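PDB 6FRL: tryptophan halogenase superfamily from Brevundimonas sp. BAL3, which catalyses flavin-dependent halogenation, preferring bromination over chlorination, as a member of the tryptophan halogenase superfamily. Local coordinates for residues 58-63 / 160-165; 87-92 / 265-270; 330-335 / 381-386; 186-191 / 207-212. All blocks are in the same frame, centred on the assembly; numbering follows the deposited sequence.

Contact 1 (58-63 / 160-165); sequences TIPTIR and VFDWAL
Arg63 meets Trp163 and Asp162 with almost the whole length of its side chain. Its CD lies over the six-membered ring of Trp163, 3.6 Å from Arg63 CD to the ring centroid in a CH-pi contact. A bend at chi3 (-44°) then sets NE beside the backbone of the same tryptophan, and Arg63 NE donates to Trp163 O over 2.8 Å from above the carbonyl plane. Beyond the bend the guanidinium lies flat on the indole, the two planes only 14° apart, and CZ is over the face of the five-membered ring in a cation-pi contact. Trp163 CB starts out away from 58-63, and CG sits between the backbone N and the carbonyl carbon; the ring lies under the arginine. Tip to tip with Asp162, Arg63 NH2 forms a salt bridge to OD1 (NH2 to OD1 2.8 Å), on the syn lone pair of a carboxylate turned 85° from the guanidinium. NH1 has a second acidic partner, Asp73.

Asp162 OD2 takes a hydrogen from a water 2.7 Å away and touches Pro60 CB. Further along, Ala164 CB packs against Ile59 C at 3.4 Å and beside Thr58 OG1. That hydroxyl donates to Leu165 O over 2.7 Å, in the carbonyl plane and on a lone pair. The contact illustrates a stacked arginine-tryptophan pair with a carboxylate at the guanidinium edge, here fastening the first turn of helix 61-68, and the residues linking it to strand 55-57, to the start of strand 164-168, which pairs antiparallel with 55-57 in a small three-stranded sheet.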
loop_
_atom_site.group_PDB
_atom_site.type_symbol
_atom_site.label_atom_id
_atom_site.label_comp_id
_atom_site.label_asym_id
_atom_site.label_seq_id
_atom_site.Cartn_x
_atom_site.Cartn_y
_atom_site.Cartn_z
ATOM N N THR B 58 -16.263 8.031 -15.736
ATOM C CA THR B 58 -15.881 7.160 -14.634
ATOM C C THR B 58 -14.427 6.689 -14.773
ATOM O O THR B 58 -13.777 6.966 -15.792
ATOM C CB THR B 58 -16.764 5.893 -14.609
ATOM O OG1 THR B 58 -16.723 5.252 -15.898
ATOM C CG2 THR B 58 -18.185 6.229 -14.211
ATOM N N ILE B 59 -13.938 5.989 -13.752
ATOM C CA ILE B 59 -12.691 5.251 -13.810
ATOM C C ILE B 59 -13.008 3.738 -13.786
ATOM O O ILE B 59 -14.143 3.339 -13.553
ATOM C CB ILE B 59 -11.699 5.699 -12.686
ATOM C CG1 ILE B 59 -12.278 5.513 -11.279
ATOM C CG2 ILE B 59 -11.315 7.158 -12.851
ATOM C CD1 ILE B 59 -11.234 5.730 -10.207
ATOM N N PRO B 60 -12.008 2.884 -14.056
ATOM C CA PRO B 60 -12.323 1.456 -14.214
ATOM C C PRO B 60 -12.883 0.699 -12.983
ATOM O O PRO B 60 -13.500 -0.387 -13.143
ATOM C CB PRO B 60 -10.987 0.861 -14.656
ATOM C CG PRO B 60 -10.288 2.004 -15.322
ATOM C CD PRO B 60 -10.608 3.154 -14.435
ATOM N N THR B 61 -12.680 1.239 -11.786
ATOM C CA THR B 61 -13.303 0.669 -10.613
ATOM C C THR B 61 -14.827 0.423 -10.847
ATOM O O THR B 61 -15.353 -0.570 -10.380
ATOM C CB THR B 61 -13.080 1.540 -9.350
ATOM O OG1 THR B 61 -13.570 2.884 -9.569
ATOM C CG2 THR B 61 -11.618 1.580 -8.937
ATOM N N ILE B 62 -15.525 1.295 -11.579
ATOM C CA ILE B 62 -16.997 1.154 -11.765
ATOM C C ILE B 62 -17.402 -0.191 -12.424
ATOM O O ILE B 62 -18.461 -0.734 -12.120
ATOM C CB ILE B 62 -17.616 2.365 -12.530
ATOM C CG1 ILE B 62 -19.115 2.466 -12.314
ATOM C CG2 ILE B 62 -17.413 2.239 -14.034
ATOM C CD1 ILE B 62 -19.558 2.652 -10.886
ATOM N N ARG B 63 -16.544 -0.731 -13.290
ATOM C CA ARG B 63 -16.808 -2.036 -13.936
ATOM C C ARG B 63 -16.703 -3.159 -12.917
ATOM O O ARG B 63 -17.459 -4.121 -13.014
ATOM C CB ARG B 63 -15.908 -2.296 -15.175
ATOM C CG ARG B 63 -16.038 -1.191 -16.259
ATOM C CD ARG B 63 -15.341 -1.485 -17.586
ATOM N NE ARG B 63 -14.013 -2.044 -17.367
ATOM C CZ ARG B 63 -13.697 -3.332 -17.395
ATOM N NH1 ARG B 63 -14.603 -4.272 -17.691
ATOM N NH2 ARG B 63 -12.447 -3.685 -17.144
ATOM N N VAL B 160 -1.039 -4.506 -21.263
ATOM C CA VAL B 160 -1.966 -4.302 -20.151
ATOM C C VAL B 160 -2.501 -2.876 -20.173
ATOM O O VAL B 160 -1.742 -1.924 -20.064
ATOM C CB VAL B 160 -1.306 -4.546 -18.763
ATOM C CG1 VAL B 160 -2.348 -4.452 -17.646
ATOM C CG2 VAL B 160 -0.638 -5.913 -18.726
ATOM N N PHE B 161 -3.814 -2.747 -20.310
ATOM C CA PHE B 161 -4.526 -1.465 -20.146
ATOM C C PHE B 161 -5.886 -1.785 -19.523
ATOM O O PHE B 161 -6.312 -2.951 -19.556
ATOM C CB PHE B 161 -4.684 -0.695 -21.488
ATOM C CG PHE B 161 -5.492 -1.429 -22.537
ATOM C CD1 PHE B 161 -4.937 -2.478 -23.247
ATOM C CD2 PHE B 161 -6.798 -1.058 -22.835
ATOM C CE1 PHE B 161 -5.669 -3.141 -24.236
ATOM C CE2 PHE B 161 -7.541 -1.746 -23.804
ATOM C CZ PHE B 161 -6.964 -2.782 -24.508
ATOM N N ASP B 162 -6.544 -0.774 -18.946
ATOM C CA ASP B 162 -7.942 -0.922 -18.513
ATOM C C ASP B 162 -8.838 0.134 -19.188
ATOM O O ASP B 162 -8.362 0.982 -19.979
ATOM C CB ASP B 162 -8.015 -0.934 -16.979
ATOM C CG ASP B 162 -9.194 -1.771 -16.419
ATOM O OD1 ASP B 162 -10.037 -2.313 -17.186
ATOM O OD2 ASP B 162 -9.272 -1.844 -15.172
ATOM N N TRP B 163 -10.132 0.051 -18.925
ATOM C CA TRP B 163 -11.109 0.934 -19.569
ATOM C C TRP B 163 -12.320 1.140 -18.685
ATOM O O TRP B 163 -12.591 0.338 -17.783
ATOM C CB TRP B 163 -11.538 0.339 -20.907
ATOM C CG TRP B 163 -12.339 -0.973 -20.822
ATOM C CD1 TRP B 163 -11.855 -2.232 -20.554
ATOM C CD2 TRP B 163 -13.761 -1.128 -21.034
ATOM N NE1 TRP B 163 -12.892 -3.145 -20.564
ATOM C CE2 TRP B 163 -14.063 -2.493 -20.871
ATOM C CE3 TRP B 163 -14.798 -0.241 -21.341
ATOM C CZ2 TRP B 163 -15.336 -2.976 -21.010
ATOM C CZ3 TRP B 163 -16.090 -0.741 -21.479
ATOM C CH2 TRP B 163 -16.342 -2.081 -21.317
ATOM N N ALA B 164 -13.054 2.209 -18.957
ATOM C CA ALA B 164 -14.218 2.574 -18.143
ATOM C C ALA B 164 -15.354 3.041 -19.047
ATOM O O ALA B 164 -15.300 2.798 -20.255
ATOM C CB ALA B 164 -13.829 3.653 -17.104
ATOM N N LEU B 165 -16.369 3.686 -18.457
ATOM C CA LEU B 165 -17.538 4.148 -19.205
ATOM C C LEU B 165 -17.745 5.660 -19.210
ATOM O O LEU B 165 -17.422 6.382 -18.226
ATOM C CB LEU B 165 -18.818 3.525 -18.631
ATOM C CG LEU B 165 -18.840 2.035 -18.343
ATOM C CD1 LEU B 165 -20.231 1.630 -17.846
ATOM C CD2 LEU B 165 -18.418 1.266 -19.580
HETATM O O HOH W 1 -11.273 -2.925 -13.778
#

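Contact 2 (87-92 / 265-270); sequences GIRFLD and APFTRV
Val270 fits between Ile88 and Phe90 on the buried face of a parallel strand pair, and this is the tight half of the contact. Val270 CG2 touches Ile88 CG2 at 3.5 Å, while CG1, anti to the backbone N (chi1 175°), lies 3.9 Å from Phe90 CE1. Ile88 CG2 also rests over one face of the Phe90 ring, toward its rim, which joins the three side chains into one apolar layer. On the same face Thr268 OG1 is hydrogen-bonded to His166. The backbone ladder beneath is regular: Arg89 N donates to Thr268 O and Arg89 O accepts from Val270 N, both at 2.8 Å, and Leu91 N follows on Val270 O. Only the first rung, Thr268 N to Gly87 O at 3.3 Å, is weak.

The face bearing Arg89 and Arg269 is looser and partly exposed. Phe267 has Ala265 CB over one ring face, and Arg89 CD also lies over a face, 4.1 Å from the ring centroid. Phe267 CE1 in turn stands over the centre of the Arg269 guanidinium. The two arginines bring like charges near each other, NH1 to NH1 5.2 Å, a repulsion that the salt bridge of Arg89 NH2 to Asp99 probably eases. With strand axes at 27°, the pair shows the modest twist of a parallel junction within the mixed seven-stranded sheet, where 87-91 lies between 99-103 and 268-273.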
loop_
_atom_site.group_PDB
_atom_site.type_symbol
_atom_site.label_atom_id
_atom_site.label_comp_id
_atom_site.label_asym_id
_atom_site.label_seq_id
_atom_site.Cartn_x
_atom_site.Cartn_y
_atom_site.Cartn_z
ATOM N N GLY B 87 -9.321 6.856 -21.380
ATOM C CA GLY B 87 -8.564 7.877 -20.634
ATOM C C GLY B 87 -9.127 9.280 -20.853
ATOM O O GLY B 87 -10.219 9.439 -21.415
ATOM N N ILE B 88 -8.402 10.303 -20.436
ATOM C CA ILE B 88 -8.858 11.692 -20.640
ATOM C C ILE B 88 -7.857 12.426 -21.486
ATOM O O ILE B 88 -6.644 12.271 -21.298
ATOM C CB ILE B 88 -8.989 12.457 -19.312
ATOM C CG1 ILE B 88 -9.952 11.734 -18.371
ATOM C CG2 ILE B 88 -9.423 13.911 -19.539
ATOM C CD1 ILE B 88 -10.003 12.352 -16.973
ATOM N N ARG B 89 -8.357 13.237 -22.410
ATOM C CA ARG B 89 -7.497 13.979 -23.322
ATOM C C ARG B 89 -7.420 15.459 -22.952
ATOM O O ARG B 89 -8.422 16.147 -22.999
ATOM C CB ARG B 89 -7.994 13.792 -24.740
ATOM C CG ARG B 89 -7.013 14.287 -25.782
ATOM C CD ARG B 89 -7.403 13.809 -27.151
ATOM N NE ARG B 89 -6.396 14.167 -28.146
ATOM C CZ ARG B 89 -6.297 13.629 -29.360
ATOM N NH1 ARG B 89 -7.153 12.711 -29.776
ATOM N NH2 ARG B 89 -5.327 14.025 -30.175
ATOM N N PHE B 90 -6.233 15.919 -22.560
ATOM C CA PHE B 90 -6.008 17.311 -22.106
ATOM C C PHE B 90 -5.484 18.171 -23.265
ATOM O O PHE B 90 -4.395 17.905 -23.819
ATOM C CB PHE B 90 -5.045 17.351 -20.916
ATOM C CG PHE B 90 -5.641 16.792 -19.663
ATOM C CD1 PHE B 90 -6.439 17.564 -18.860
ATOM C CD2 PHE B 90 -5.474 15.449 -19.330
ATOM C CE1 PHE B 90 -7.053 17.022 -17.739
ATOM C CE2 PHE B 90 -6.072 14.918 -18.198
ATOM C CZ PHE B 90 -6.857 15.700 -17.400
ATOM N N LEU B 91 -6.293 19.169 -23.647
ATOM C CA LEU B 91 -6.027 20.047 -24.797
ATOM C C LEU B 91 -5.796 21.457 -24.321
ATOM O O LEU B 91 -6.554 21.957 -23.460
ATOM C CB LEU B 91 -7.189 20.016 -25.799
ATOM C CG LEU B 91 -7.450 18.623 -26.399
ATOM C CD1 LEU B 91 -8.723 18.562 -27.224
ATOM C CD2 LEU B 91 -6.247 18.178 -27.214
ATOM N N ASP B 92 -4.704 22.046 -24.826
ATOM C CA ASP B 92 -4.354 23.465 -24.633
ATOM C C ASP B 92 -3.977 23.868 -23.188
ATOM O O ASP B 92 -4.073 25.050 -22.872
ATOM C CB ASP B 92 -5.453 24.424 -25.180
ATOM C CG ASP B 92 -5.828 24.142 -26.643
ATOM O OD1 ASP B 92 -5.020 23.616 -27.457
ATOM O OD2 ASP B 92 -6.958 24.462 -27.002
ATOM N N ALA B 265 -15.873 9.476 -29.699
ATOM C CA ALA B 265 -14.490 9.058 -29.434
ATOM C C ALA B 265 -14.433 8.255 -28.114
ATOM O O ALA B 265 -15.220 8.530 -27.190
ATOM C CB ALA B 265 -13.575 10.291 -29.345
ATOM N N PRO B 266 -13.482 7.319 -27.992
ATOM C CA PRO B 266 -13.274 6.569 -26.744
ATOM C C PRO B 266 -12.408 7.301 -25.697
ATOM O O PRO B 266 -11.529 6.699 -25.071
ATOM C CB PRO B 266 -12.582 5.284 -27.226
ATOM C CG PRO B 266 -11.812 5.711 -28.420
ATOM C CD PRO B 266 -12.507 6.931 -29.028
ATOM N N PHE B 267 -12.682 8.580 -25.500
ATOM C CA PHE B 267 -12.038 9.367 -24.460
ATOM C C PHE B 267 -12.857 10.605 -24.126
ATOM O O PHE B 267 -13.693 11.053 -24.926
ATOM C CB PHE B 267 -10.644 9.783 -24.869
ATOM C CG PHE B 267 -10.572 10.459 -26.206
ATOM C CD1 PHE B 267 -10.904 11.798 -26.330
ATOM C CD2 PHE B 267 -10.148 9.746 -27.349
ATOM C CE1 PHE B 267 -10.814 12.427 -27.581
ATOM C CE2 PHE B 267 -10.056 10.359 -28.585
ATOM C CZ PHE B 267 -10.413 11.700 -28.708
ATOM N N THR B 268 -12.610 11.147 -22.936
ATOM C CA THR B 268 -13.214 12.400 -22.506
ATOM C C THR B 268 -12.300 13.532 -22.985
ATOM O O THR B 268 -11.063 13.400 -22.920
ATOM C CB THR B 268 -13.338 12.387 -20.982
ATOM O OG1 THR B 268 -14.120 11.258 -20.605
ATOM C CG2 THR B 268 -13.987 13.644 -20.465
ATOM N N ARG B 269 -12.894 14.616 -23.486
ATOM C CA ARG B 269 -12.114 15.820 -23.864
ATOM C C ARG B 269 -12.104 16.817 -22.734
ATOM O O ARG B 269 -13.171 17.160 -22.245
ATOM C CB ARG B 269 -12.691 16.517 -25.079
ATOM C CG ARG B 269 -12.389 15.837 -26.401
ATOM C CD ARG B 269 -13.332 16.334 -27.492
ATOM N NE ARG B 269 -13.585 15.285 -28.470
ATOM C CZ ARG B 269 -12.725 14.920 -29.408
ATOM N NH1 ARG B 269 -11.524 15.522 -29.540
ATOM N NH2 ARG B 269 -13.060 13.922 -30.228
ATOM N N VAL B 270 -10.912 17.267 -22.320
ATOM C CA VAL B 270 -10.802 18.368 -21.354
ATOM C C VAL B 270 -9.967 19.498 -21.928
ATOM O O VAL B 270 -8.769 19.377 -22.010
ATOM C CB VAL B 270 -10.240 17.906 -19.999
ATOM C CG1 VAL B 270 -10.026 19.086 -19.065
ATOM C CG2 VAL B 270 -11.205 16.925 -19.342
#

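Contact 3 (330-335 / 381-386); sequences SQAWAK and EFNDQT
Gln331 and Asn383 cross with their amide planes well apart, Gln331 CB lying 3.7 Å from Asn383 ND2. The glutamine amide does not bond to the asparagine; its NE2 reaches forward along its own segment, donating to Trp333 O. At Ala332 the methyl group settles on the helix, 3.8 Å from Thr386 CG2, and also meets the Phe382 ring at its edge, near CE1. A water accepts from Ala332 N and donates to Asn383 O, tying the two backbones together.

Of 330-335, Trp333 makes the most extensive contact. Its N donates to Asn383 OD1 at 2.8 Å, and its O accepts from Asn383 ND2 at 2.9 Å; both bonds lie in the carbonyl plane of the acceptor, on a lone pair. The indole, with CG anti to the backbone N (chi1 -172°), drives its CE3 edge into the face of Phe382, 3.4 Å from Phe382 CG, in a T-shaped pair with planes at 84°. NE1 is turned to Lys335 O.

Strand 333-334 is outermost in its sheet within the chain, and helix 376-402 covers it here; Glu381 on the same helix packs on Leu430 of the second subunit. Because Asn383 offers both an acceptor and a donor to one residue, the two bonds fix which way its amide is turned. They satisfy the N-H and the C=O of Trp333, whose O is gripped by two side-chain amides, Gln331 NE2 and Asn383 ND2.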
loop_
_atom_site.group_PDB
_atom_site.type_symbol
_atom_site.label_atom_id
_atom_site.label_comp_id
_atom_site.label_asym_id
_atom_site.label_seq_id
_atom_site.Cartn_x
_atom_site.Cartn_y
_atom_site.Cartn_z
ATOM N N SER B 330 -16.441 17.607 7.505
ATOM C CA SER B 330 -15.361 17.457 8.497
ATOM C C SER B 330 -15.177 16.037 9.029
ATOM O O SER B 330 -14.063 15.600 9.296
ATOM C CB SER B 330 -15.579 18.440 9.663
ATOM O OG SER B 330 -15.564 19.766 9.168
ATOM N N GLN B 331 -16.292 15.339 9.229
ATOM C CA GLN B 331 -16.285 13.914 9.474
ATOM C C GLN B 331 -17.404 13.343 8.604
ATOM O O GLN B 331 -18.491 13.866 8.584
ATOM C CB GLN B 331 -16.386 13.598 10.978
ATOM C CG GLN B 331 -17.744 13.556 11.644
ATOM C CD GLN B 331 -17.607 13.427 13.178
ATOM O OE1 GLN B 331 -17.189 14.386 13.815
ATOM N NE2 GLN B 331 -17.933 12.251 13.762
ATOM N N ALA B 332 -17.120 12.316 7.828
ATOM C CA ALA B 332 -18.118 11.788 6.910
ATOM C C ALA B 332 -19.133 10.900 7.626
ATOM O O ALA B 332 -20.240 10.703 7.113
ATOM C CB ALA B 332 -17.466 11.034 5.737
ATOM N N TRP B 333 -18.737 10.373 8.782
ATOM C CA TRP B 333 -19.579 9.553 9.660
ATOM C C TRP B 333 -19.657 10.193 11.062
ATOM O O TRP B 333 -18.621 10.405 11.736
ATOM C CB TRP B 333 -18.985 8.152 9.779
ATOM C CG TRP B 333 -19.778 7.083 10.490
ATOM C CD1 TRP B 333 -20.782 7.239 11.405
ATOM C CD2 TRP B 333 -19.571 5.682 10.381
ATOM N NE1 TRP B 333 -21.219 6.030 11.866
ATOM C CE2 TRP B 333 -20.500 5.047 11.255
ATOM C CE3 TRP B 333 -18.688 4.897 9.642
ATOM C CZ2 TRP B 333 -20.567 3.666 11.404
ATOM C CZ3 TRP B 333 -18.752 3.517 9.768
ATOM C CH2 TRP B 333 -19.693 2.908 10.648
ATOM N N ALA B 334 -20.886 10.510 11.482
ATOM C CA ALA B 334 -21.153 10.988 12.835
ATOM C C ALA B 334 -22.335 10.209 13.415
ATOM O O ALA B 334 -23.324 9.985 12.741
ATOM C CB ALA B 334 -21.458 12.476 12.808
ATOM N N LYS B 335 -22.222 9.816 14.672
ATOM C CA LYS B 335 -23.256 9.048 15.358
ATOM C C LYS B 335 -23.666 7.806 14.543
ATOM O O LYS B 335 -22.845 6.902 14.385
ATOM C CB LYS B 335 -24.402 9.964 15.806
ATOM C CG LYS B 335 -23.965 10.898 16.941
ATOM C CD LYS B 335 -24.913 12.044 17.206
ATOM C CE LYS B 335 -24.276 13.104 18.112
ATOM N NZ LYS B 335 -23.963 12.516 19.447
ATOM N N GLU B 381 -11.593 5.330 12.277
ATOM C CA GLU B 381 -10.934 4.776 11.094
ATOM C C GLU B 381 -11.632 5.177 9.781
ATOM O O GLU B 381 -10.977 5.605 8.861
ATOM C CB GLU B 381 -10.830 3.238 11.204
ATOM C CG GLU B 381 -10.080 2.531 10.068
ATOM C CD GLU B 381 -8.601 2.937 9.937
ATOM O OE1 GLU B 381 -8.049 2.669 8.837
ATOM O OE2 GLU B 381 -8.030 3.573 10.882
ATOM N N PHE B 382 -12.958 5.035 9.706
ATOM C CA PHE B 382 -13.730 5.448 8.519
ATOM C C PHE B 382 -13.483 6.916 8.229
ATOM O O PHE B 382 -13.219 7.287 7.092
ATOM C CB PHE B 382 -15.229 5.181 8.709
ATOM C CG PHE B 382 -16.084 5.441 7.477
ATOM C CD1 PHE B 382 -16.434 6.737 7.096
ATOM C CD2 PHE B 382 -16.609 4.385 6.744
ATOM C CE1 PHE B 382 -17.233 6.960 5.974
ATOM C CE2 PHE B 382 -17.416 4.612 5.620
ATOM C CZ PHE B 382 -17.725 5.900 5.237
ATOM N N ASN B 383 -13.546 7.743 9.256
ATOM C CA ASN B 383 -13.378 9.195 9.085
ATOM C C ASN B 383 -11.990 9.547 8.640
ATOM O O ASN B 383 -11.826 10.409 7.754
ATOM C CB ASN B 383 -13.798 9.978 10.346
ATOM C CG ASN B 383 -15.312 10.028 10.512
ATOM O OD1 ASN B 383 -16.050 10.027 9.519
ATOM N ND2 ASN B 383 -15.789 10.063 11.774
ATOM N N ASP B 384 -11.009 8.832 9.191
ATOM C CA ASP B 384 -9.604 9.045 8.839
ATOM C C ASP B 384 -9.283 8.630 7.390
ATOM O O ASP B 384 -8.663 9.382 6.647
ATOM C CB ASP B 384 -8.664 8.348 9.845
ATOM C CG ASP B 384 -7.208 8.783 9.660
ATOM O OD1 ASP B 384 -6.884 9.971 9.874
ATOM O OD2 ASP B 384 -6.393 7.939 9.254
ATOM N N GLN B 385 -9.716 7.442 6.988
ATOM C CA GLN B 385 -9.495 6.984 5.611
ATOM C C GLN B 385 -10.122 7.984 4.629
ATOM O O GLN B 385 -9.454 8.454 3.709
ATOM C CB GLN B 385 -10.076 5.566 5.376
ATOM C CG GLN B 385 -9.416 4.441 6.149
ATOM C CD GLN B 385 -9.966 3.042 5.816
ATOM O OE1 GLN B 385 -10.631 2.819 4.792
ATOM N NE2 GLN B 385 -9.676 2.077 6.701
ATOM N N THR B 386 -11.399 8.308 4.844
ATOM C CA THR B 386 -12.166 9.200 3.949
ATOM C C THR B 386 -11.497 10.571 3.750
ATOM O O THR B 386 -11.359 11.061 2.621
ATOM C CB THR B 386 -13.621 9.379 4.471
ATOM O OG1 THR B 386 -14.231 8.091 4.708
ATOM C CG2 THR B 386 -14.466 10.180 3.483
HETATM O O HOH W 2 -13.960 12.135 7.157
#

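Contact 4 (186-191 / 207-212); sequences ARIDAR and LTLDDG
Leu209 closes on Ile188 and Ala190 where a three-stranded antiparallel meander (192-197, 204-209, 214-216) meets the edge strand 186-189 of the six-stranded, Rossmann-type sheet. A meander inserted in this way is consistent with the FAD-binding fold of flavoprotein halogenases and monooxygenases. Followed outward, the leucine first brings CB to 3.9 Å from Arg191 O. CG, anti to the carbonyl carbon, sits beside the backbone N. Of the two methyls, CD2 stays near the backbone, 4.1 Å from Arg191 O, whereas CD1 carries the apolar contact, lying 3.9 Å from both Ile188 CG2 and Ala190 CB. Leu209 and Ile188 also both touch Val215 of strand 214-216, which makes this the inner, apolar part of a contact that otherwise lies at the surface.

Leu209 opens a type I turn that ends at Gly212. Within the turn Asp210 N donates to Arg191 O at 3.1 Å, the one hydrogen bond between the segments. Arg191 runs extended from CG to NE past the carboxylate of Asp210. The opposite charges may attract at 4.6 Å between Arg191 NE and Asp210 OD2, but no N-H points at that oxygen, and it rests instead against the aliphatic base of the arginine, 3.2 Å from Arg191 CB.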
loop_
_atom_site.group_PDB
_atom_site.type_symbol
_atom_site.label_atom_id
_atom_site.label_comp_id
_atom_site.label_asym_id
_atom_site.label_seq_id
_atom_site.Cartn_x
_atom_site.Cartn_y
_atom_site.Cartn_z
ATOM N N ALA B 186 -37.114 -1.581 -0.110
ATOM C CA ALA B 186 -38.318 -0.706 -0.119
ATOM C C ALA B 186 -38.022 0.662 -0.705
ATOM O O ALA B 186 -36.907 1.156 -0.600
ATOM C CB ALA B 186 -38.878 -0.544 1.311
ATOM N N ARG B 187 -39.035 1.287 -1.287
ATOM C CA ARG B 187 -38.904 2.632 -1.862
ATOM C C ARG B 187 -40.101 3.469 -1.427
ATOM O O ARG B 187 -41.230 2.998 -1.483
ATOM C CB ARG B 187 -38.813 2.587 -3.397
ATOM C CG ARG B 187 -38.754 3.995 -4.012
ATOM C CD ARG B 187 -38.546 3.983 -5.502
ATOM N NE ARG B 187 -38.598 5.331 -6.080
ATOM C CZ ARG B 187 -39.706 6.002 -6.418
ATOM N NH1 ARG B 187 -40.917 5.489 -6.216
ATOM N NH2 ARG B 187 -39.598 7.220 -6.951
ATOM N N ILE B 188 -39.839 4.700 -0.990
ATOM C CA ILE B 188 -40.854 5.600 -0.496
ATOM C C ILE B 188 -40.694 6.917 -1.214
ATOM O O ILE B 188 -39.693 7.608 -1.018
ATOM C CB ILE B 188 -40.712 5.842 1.012
ATOM C CG1 ILE B 188 -40.979 4.547 1.786
ATOM C CG2 ILE B 188 -41.668 6.957 1.459
ATOM C CD1 ILE B 188 -40.706 4.635 3.286
ATOM N N ASP B 189 -41.695 7.271 -2.017
ATOM C CA ASP B 189 -41.737 8.547 -2.724
ATOM C C ASP B 189 -42.398 9.554 -1.799
ATOM O O ASP B 189 -43.579 9.435 -1.507
ATOM C CB ASP B 189 -42.515 8.392 -4.029
ATOM C CG ASP B 189 -42.358 9.584 -4.964
ATOM O OD1 ASP B 189 -41.920 10.697 -4.549
ATOM O OD2 ASP B 189 -42.697 9.394 -6.152
ATOM N N ALA B 190 -41.627 10.536 -1.326
ATOM C CA ALA B 190 -42.097 11.473 -0.294
ATOM C C ALA B 190 -41.038 12.513 0.032
ATOM O O ALA B 190 -39.848 12.187 0.076
ATOM C CB ALA B 190 -42.444 10.714 0.976
ATOM N N ARG B 191 -41.474 13.759 0.240
ATOM C CA ARG B 191 -40.631 14.810 0.832
ATOM C C ARG B 191 -40.485 14.602 2.344
ATOM O O ARG B 191 -41.391 14.087 2.990
ATOM C CB ARG B 191 -41.226 16.199 0.578
ATOM C CG ARG B 191 -41.250 16.641 -0.865
ATOM C CD ARG B 191 -41.699 18.096 -0.983
ATOM N NE ARG B 191 -42.185 18.402 -2.339
ATOM C CZ ARG B 191 -42.338 19.624 -2.868
ATOM N NH1 ARG B 191 -42.028 20.730 -2.181
ATOM N NH2 ARG B 191 -42.802 19.743 -4.116
ATOM N N LEU B 207 -37.099 9.623 10.279
ATOM C CA LEU B 207 -37.510 10.729 9.413
ATOM C C LEU B 207 -39.017 10.934 9.540
ATOM O O LEU B 207 -39.764 9.963 9.617
ATOM C CB LEU B 207 -37.210 10.431 7.948
ATOM C CG LEU B 207 -35.838 9.967 7.525
ATOM C CD1 LEU B 207 -35.835 9.712 6.032
ATOM C CD2 LEU B 207 -34.803 11.010 7.867
ATOM N N THR B 208 -39.448 12.194 9.544
ATOM C CA THR B 208 -40.864 12.537 9.534
ATOM C C THR B 208 -41.201 13.060 8.149
ATOM O O THR B 208 -40.641 14.073 7.695
ATOM C CB THR B 208 -41.225 13.574 10.635
ATOM O OG1 THR B 208 -41.101 12.971 11.939
ATOM C CG2 THR B 208 -42.664 14.120 10.463
ATOM N N LEU B 209 -42.125 12.373 7.476
ATOM C CA LEU B 209 -42.511 12.748 6.105
ATOM C C LEU B 209 -43.519 13.902 6.108
ATOM O O LEU B 209 -44.065 14.235 7.157
ATOM C CB LEU B 209 -43.082 11.531 5.381
ATOM C CG LEU B 209 -42.242 10.249 5.427
ATOM C CD1 LEU B 209 -42.818 9.158 4.529
ATOM C CD2 LEU B 209 -40.795 10.538 5.024
ATOM N N ASP B 210 -43.746 14.508 4.938
ATOM C CA ASP B 210 -44.812 15.536 4.734
ATOM C C ASP B 210 -46.196 15.078 5.176
ATOM O O ASP B 210 -46.911 15.844 5.792
ATOM C CB ASP B 210 -44.905 15.989 3.254
ATOM C CG ASP B 210 -44.168 17.295 2.970
ATOM O OD1 ASP B 210 -43.864 18.076 3.896
ATOM O OD2 ASP B 210 -43.917 17.563 1.784
ATOM N N ASP B 211 -46.560 13.834 4.884
ATOM C CA ASP B 211 -47.834 13.257 5.347
ATOM C C ASP B 211 -47.871 12.815 6.832
ATOM O O ASP B 211 -48.913 12.350 7.304
ATOM C CB ASP B 211 -48.347 12.139 4.387
ATOM C CG ASP B 211 -47.496 10.872 4.395
ATOM O OD1 ASP B 211 -46.853 10.554 5.413
ATOM O OD2 ASP B 211 -47.492 10.165 3.360
ATOM N N GLY B 212 -46.751 12.924 7.551
ATOM C CA GLY B 212 -46.698 12.617 8.982
ATOM C C GLY B 212 -46.249 11.201 9.324
ATOM O O GLY B 212 -46.067 10.883 10.512
#

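Read from the N terminus, the chain opens contact 1 at 58-63 and contact 2 at 87-92 before either has closed. Contact 1 closes at 160-165 and contact 2 only at 265-270, so the two cross, with centres about 15 Å apart. Contact 4 forms a short loop, 186-191 to 207-212, nested wholly inside that of contact 2, although the two lie on opposite sides of the chain's centre. Contact 3 follows in series at 330-335 and 381-386. Contact 1 secures the start of helix 61-68 beside the small antiparallel sheet, and contact 2 pairs two strands inside the seven-stranded sheet; contacts 4 and 3 attach a meander and a long helix to the two outermost strands of the six-stranded sheet.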